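PDB 1ZSO: uncharacterized protein from Plasmodium falciparum, which is of unknown function but probably binds zinc, as a member of a eukaryotic CXXC-motif protein family. Local coordinates for residues S80-C91 / F104-L114. Numbering follows the deposited sequence.
Sequences STINFVNTKNSC and FASFECRGIEL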
loop_
_atom_site.group_PDB
_atom_site.type_symbol
_atom_site.label_atom_id
_atom_site.label_comp_id
_atom_site.label_asym_id
_atom_site.label_seq_id
_atom_site.Cartn_x
_atom_site.Cartn_y
_atom_site.Cartn_z
ATOM N N SER B 80 3.793 -9.409 5.347
ATOM C CA SER B 80 3.589 -10.209 4.156
ATOM C C SER B 80 3.713 -9.289 2.951
ATOM O O SER B 80 3.338 -8.140 3.022
ATOM C CB SER B 80 2.243 -10.889 4.231
ATOM O OG SER B 80 2.159 -11.702 5.390
ATOM N N THR B 81 4.301 -9.787 1.873
ATOM C CA THR B 81 4.775 -8.942 0.788
ATOM C C THR B 81 4.451 -9.512 -0.615
ATOM O O THR B 81 4.323 -10.724 -0.800
ATOM C CB THR B 81 6.303 -8.794 0.859
ATOM O OG1 THR B 81 6.906 -10.086 0.714
ATOM C CG2 THR B 81 6.725 -8.214 2.179
ATOM N N ILE B 82 4.303 -8.597 -1.567
ATOM C CA ILE B 82 4.341 -8.911 -3.006
ATOM C C ILE B 82 5.410 -8.070 -3.694
ATOM O O ILE B 82 5.530 -6.880 -3.460
ATOM C CB ILE B 82 3.042 -8.554 -3.723
ATOM C CG1 ILE B 82 1.848 -9.172 -3.024
ATOM C CG2 ILE B 82 3.137 -9.036 -5.168
ATOM C CD1 ILE B 82 0.536 -8.590 -3.460
ATOM N N ASN B 83 6.184 -8.701 -4.531
ATOM C CA ASN B 83 7.122 -8.013 -5.430
ATOM C C ASN B 83 6.871 -8.500 -6.854
ATOM O O ASN B 83 6.866 -9.718 -7.085
ATOM C CB ASN B 83 8.571 -8.340 -5.093
ATOM C CG ASN B 83 9.238 -7.292 -4.231
ATOM O OD1 ASN B 83 9.211 -6.095 -4.525
ATOM N ND2 ASN B 83 9.901 -7.751 -3.185
ATOM N N PHE B 84 6.659 -7.551 -7.770
ATOM C CA PHE B 84 6.756 -7.780 -9.202
ATOM C C PHE B 84 8.169 -8.217 -9.539
ATOM O O PHE B 84 9.148 -7.656 -9.027
ATOM C CB PHE B 84 6.428 -6.470 -9.973
ATOM C CG PHE B 84 6.627 -6.569 -11.478
ATOM C CD1 PHE B 84 5.608 -6.958 -12.289
ATOM C CD2 PHE B 84 7.834 -6.236 -12.059
ATOM C CE1 PHE B 84 5.785 -7.051 -13.634
ATOM C CE2 PHE B 84 8.029 -6.335 -13.384
ATOM C CZ PHE B 84 7.013 -6.741 -14.196
ATOM N N VAL B 85 8.272 -9.224 -10.401
ATOM C CA VAL B 85 9.529 -9.779 -10.780
ATOM C C VAL B 85 9.825 -9.322 -12.193
ATOM O O VAL B 85 9.061 -9.609 -13.115
ATOM C CB VAL B 85 9.509 -11.328 -10.744
ATOM C CG1 VAL B 85 10.840 -11.878 -11.260
ATOM C CG2 VAL B 85 9.251 -11.854 -9.358
ATOM N N ASN B 86 10.936 -8.617 -12.369
ATOM C CA ASN B 86 11.339 -8.171 -13.703
ATOM C C ASN B 86 11.827 -9.380 -14.507
ATOM O O ASN B 86 12.822 -9.993 -14.162
ATOM C CB ASN B 86 12.425 -7.088 -13.612
ATOM C CG ASN B 86 11.992 -5.875 -12.744
ATOM O OD1 ASN B 86 12.283 -5.813 -11.535
ATOM N ND2 ASN B 86 11.279 -4.926 -13.355
ATOM N N THR B 87 11.090 -9.750 -15.545
ATOM C CA THR B 87 11.538 -10.752 -16.535
ATOM C C THR B 87 11.573 -10.044 -17.888
ATOM O O THR B 87 10.908 -9.049 -18.073
ATOM C CB THR B 87 10.599 -11.997 -16.548
ATOM O OG1 THR B 87 9.228 -11.589 -16.704
ATOM C CG2 THR B 87 10.698 -12.742 -15.230
ATOM N N LYS B 88 12.373 -10.487 -18.829
ATOM C CA LYS B 88 12.472 -9.714 -20.058
ATOM C C LYS B 88 11.261 -10.022 -20.941
ATOM O O LYS B 88 10.694 -11.124 -20.902
ATOM C CB LYS B 88 13.842 -9.908 -20.767
ATOM C CG LYS B 88 13.907 -10.916 -21.896
ATOM C CD LYS B 88 13.931 -12.348 -21.387
ATOM C CE LYS B 88 13.536 -13.320 -22.489
ATOM N NZ LYS B 88 14.174 -12.946 -23.777
ATOM N N ASN B 89 10.863 -9.025 -21.720
ATOM C CA ASN B 89 9.536 -8.996 -22.356
ATOM C C ASN B 89 8.400 -9.468 -21.431
ATOM O O ASN B 89 7.461 -10.135 -21.867
ATOM C CB ASN B 89 9.524 -9.808 -23.634
ATOM C CG ASN B 89 10.802 -9.662 -24.427
ATOM O OD1 ASN B 89 11.071 -8.624 -25.048
ATOM N ND2 ASN B 89 11.591 -10.721 -24.439
ATOM N N SER B 90 8.487 -9.104 -20.160
ATOM C CA SER B 90 7.357 -9.188 -19.279
ATOM C C SER B 90 6.314 -8.197 -19.814
ATOM O O SER B 90 6.639 -7.256 -20.536
ATOM C CB SER B 90 7.811 -8.819 -17.852
ATOM O OG SER B 90 6.808 -9.058 -16.848
ATOM N N CYS B 91 5.060 -8.434 -19.483
ATOM C CA CYS B 91 4.002 -7.477 -19.687
ATOM C C CYS B 91 3.788 -7.094 -21.130
ATOM O O CYS B 91 3.461 -5.945 -21.389
ATOM C CB CYS B 91 4.274 -6.204 -18.887
ATOM S SG CYS B 91 4.209 -6.443 -17.125
ATOM N N PHE B 104 2.287 -13.323 -18.536
ATOM C CA PHE B 104 2.245 -11.890 -18.699
ATOM C C PHE B 104 3.095 -11.188 -17.651
ATOM O O PHE B 104 3.761 -10.206 -17.953
ATOM C CB PHE B 104 0.792 -11.387 -18.613
ATOM C CG PHE B 104 0.623 -9.966 -19.068
ATOM C CD1 PHE B 104 0.702 -9.643 -20.410
ATOM C CD2 PHE B 104 0.434 -8.940 -18.147
ATOM C CE1 PHE B 104 0.600 -8.336 -20.831
ATOM C CE2 PHE B 104 0.318 -7.626 -18.577
ATOM C CZ PHE B 104 0.421 -7.323 -19.917
ATOM N N ALA B 105 3.042 -11.664 -16.411
ATOM C CA ALA B 105 3.753 -11.020 -15.312
ATOM C C ALA B 105 3.932 -12.016 -14.184
ATOM O O ALA B 105 3.022 -12.812 -13.906
ATOM C CB ALA B 105 3.008 -9.800 -14.842
ATOM N N SER B 106 5.085 -11.987 -13.520
ATOM C CA SER B 106 5.295 -12.859 -12.365
ATOM C C SER B 106 5.474 -12.028 -11.089
ATOM O O SER B 106 5.993 -10.895 -11.151
ATOM C CB SER B 106 6.515 -13.746 -12.577
ATOM O OG SER B 106 6.651 -14.068 -13.949
ATOM N N PHE B 107 5.063 -12.613 -9.955
ATOM C CA PHE B 107 5.210 -11.989 -8.631
ATOM C C PHE B 107 5.728 -12.958 -7.577
ATOM O O PHE B 107 5.255 -14.089 -7.483
ATOM C CB PHE B 107 3.880 -11.446 -8.144
ATOM C CG PHE B 107 3.188 -10.558 -9.138
ATOM C CD1 PHE B 107 2.424 -11.104 -10.160
ATOM C CD2 PHE B 107 3.297 -9.186 -9.057
ATOM C CE1 PHE B 107 1.824 -10.307 -11.084
ATOM C CE2 PHE B 107 2.690 -8.387 -10.002
ATOM C CZ PHE B 107 1.947 -8.947 -10.996
ATOM N N GLU B 108 6.690 -12.504 -6.769
ATOM C CA GLU B 108 7.036 -13.179 -5.522
ATOM C C GLU B 108 6.124 -12.716 -4.425
ATOM O O GLU B 108 6.077 -11.544 -4.085
ATOM C CB GLU B 108 8.457 -12.871 -5.059
ATOM C CG GLU B 108 9.515 -13.565 -5.853
ATOM C CD GLU B 108 10.922 -13.167 -5.403
ATOM O OE1 GLU B 108 11.061 -12.594 -4.284
ATOM O OE2 GLU B 108 11.875 -13.435 -6.176
ATOM N N CYS B 109 5.472 -13.685 -3.820
ATOM C CA CYS B 109 4.569 -13.469 -2.740
ATOM C C CYS B 109 5.039 -14.214 -1.503
ATOM O O CYS B 109 5.275 -15.388 -1.565
ATOM C CB CYS B 109 3.214 -13.982 -3.183
ATOM S SG CYS B 109 2.684 -13.255 -4.735
ATOM N N ARG B 110 5.175 -13.511 -0.382
ATOM C CA ARG B 110 5.553 -14.118 0.886
ATOM C C ARG B 110 4.463 -13.806 1.924
ATOM O O ARG B 110 4.306 -12.674 2.360
ATOM C CB ARG B 110 6.863 -13.546 1.380
ATOM C CG ARG B 110 8.155 -14.170 0.782
ATOM C CD ARG B 110 9.406 -13.782 1.653
ATOM N NE ARG B 110 10.688 -14.353 1.168
ATOM C CZ ARG B 110 11.309 -13.984 0.037
ATOM N NH1 ARG B 110 10.795 -13.048 -0.761
ATOM N NH2 ARG B 110 12.450 -14.560 -0.308
ATOM N N GLY B 111 3.699 -14.809 2.293
ATOM C CA GLY B 111 2.624 -14.641 3.231
ATOM C C GLY B 111 1.316 -14.225 2.585
ATOM O O GLY B 111 0.323 -13.937 3.271
ATOM N N ILE B 112 1.280 -14.250 1.273
ATOM C CA ILE B 112 0.114 -13.733 0.546
ATOM C C ILE B 112 -0.155 -14.658 -0.653
ATOM O O ILE B 112 0.793 -15.070 -1.310
ATOM C CB ILE B 112 0.361 -12.319 -0.000
ATOM C CG1 ILE B 112 0.259 -11.270 1.090
ATOM C CG2 ILE B 112 -0.647 -11.958 -1.101
ATOM C CD1 ILE B 112 0.888 -9.960 0.676
ATOM N N GLU B 113 -1.424 -14.963 -0.899
ATOM C CA GLU B 113 -1.920 -15.599 -2.160
ATOM C C GLU B 113 -2.727 -14.653 -3.040
ATOM O O GLU B 113 -3.711 -14.080 -2.587
ATOM C CB GLU B 113 -2.937 -16.695 -1.883
ATOM C CG GLU B 113 -2.449 -18.056 -1.879
ATOM C CD GLU B 113 -2.326 -18.522 -0.484
ATOM O OE1 GLU B 113 -1.529 -17.872 0.222
ATOM O OE2 GLU B 113 -3.045 -19.480 -0.095
ATOM N N LEU B 114 -2.328 -14.548 -4.297
ATOM C CA LEU B 114 -3.047 -13.807 -5.319
ATOM C C LEU B 114 -4.236 -14.641 -5.713
ATOM O O LEU B 114 -4.039 -15.716 -6.222
ATOM C CB LEU B 114 -2.165 -13.603 -6.561
ATOM C CG LEU B 114 -0.854 -12.858 -6.281
ATOM C CD1 LEU B 114 -0.204 -12.321 -7.556
ATOM C CD2 LEU B 114 -1.127 -11.725 -5.325
HETATM O O HOH W 1 0.914 -14.520 6.132
HETATM O O HOH W 2 7.528 -10.925 -1.780
HETATM O O HOH W 3 10.088 -10.501 -2.483
HETATM O O HOH W 4 7.233 -10.655 -14.962
#
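An antiparallel strand pair, 80-85 against 104-110, holds this contact: T81 and R110 exchange two backbone hydrogen bonds, T81 N to R110 O and R110 N to T81 O, both 2.9 Å, and N83 and E108 exchange two more. The non-hydrogen-bonded pairs I82–C109 and F84–F107 send their side chains to the buried face. There F84, its CG anti to the backbone N (chi1 175°), turns a ring edge toward the F107 face in an offset edge-to-face pair, planes at 77° and F84 CD1 to F107 CE2 4.0 Å. I82 CG2 reaches F107 CD2 at 3.9 Å, while I82 CD1 meets L114 CD2 beyond the turn at G111. On the T81, N83, E108 and R110 face one water joins T81 OG1 to the backbone carbonyl E108 O, another N83 ND2, which also donates to T66 O, to E108 OE1; R110 NH1 forms a salt bridge with E108 OE1 (3.6 Å). Past V85 the chain bows out, and a water bound to V85 O and S106 N spans the widening. The segments rejoin where C91 N donates to F104 O (2.7 Å) and C91 CA sits over the F104 ring in a CH-pi contact, 3.7 Å from its centroid. Strands 69-71 and 9-21 flank the pair within the six-stranded sheet, and W34 and F36 of strand 34-40 pack edge-to-face with F107.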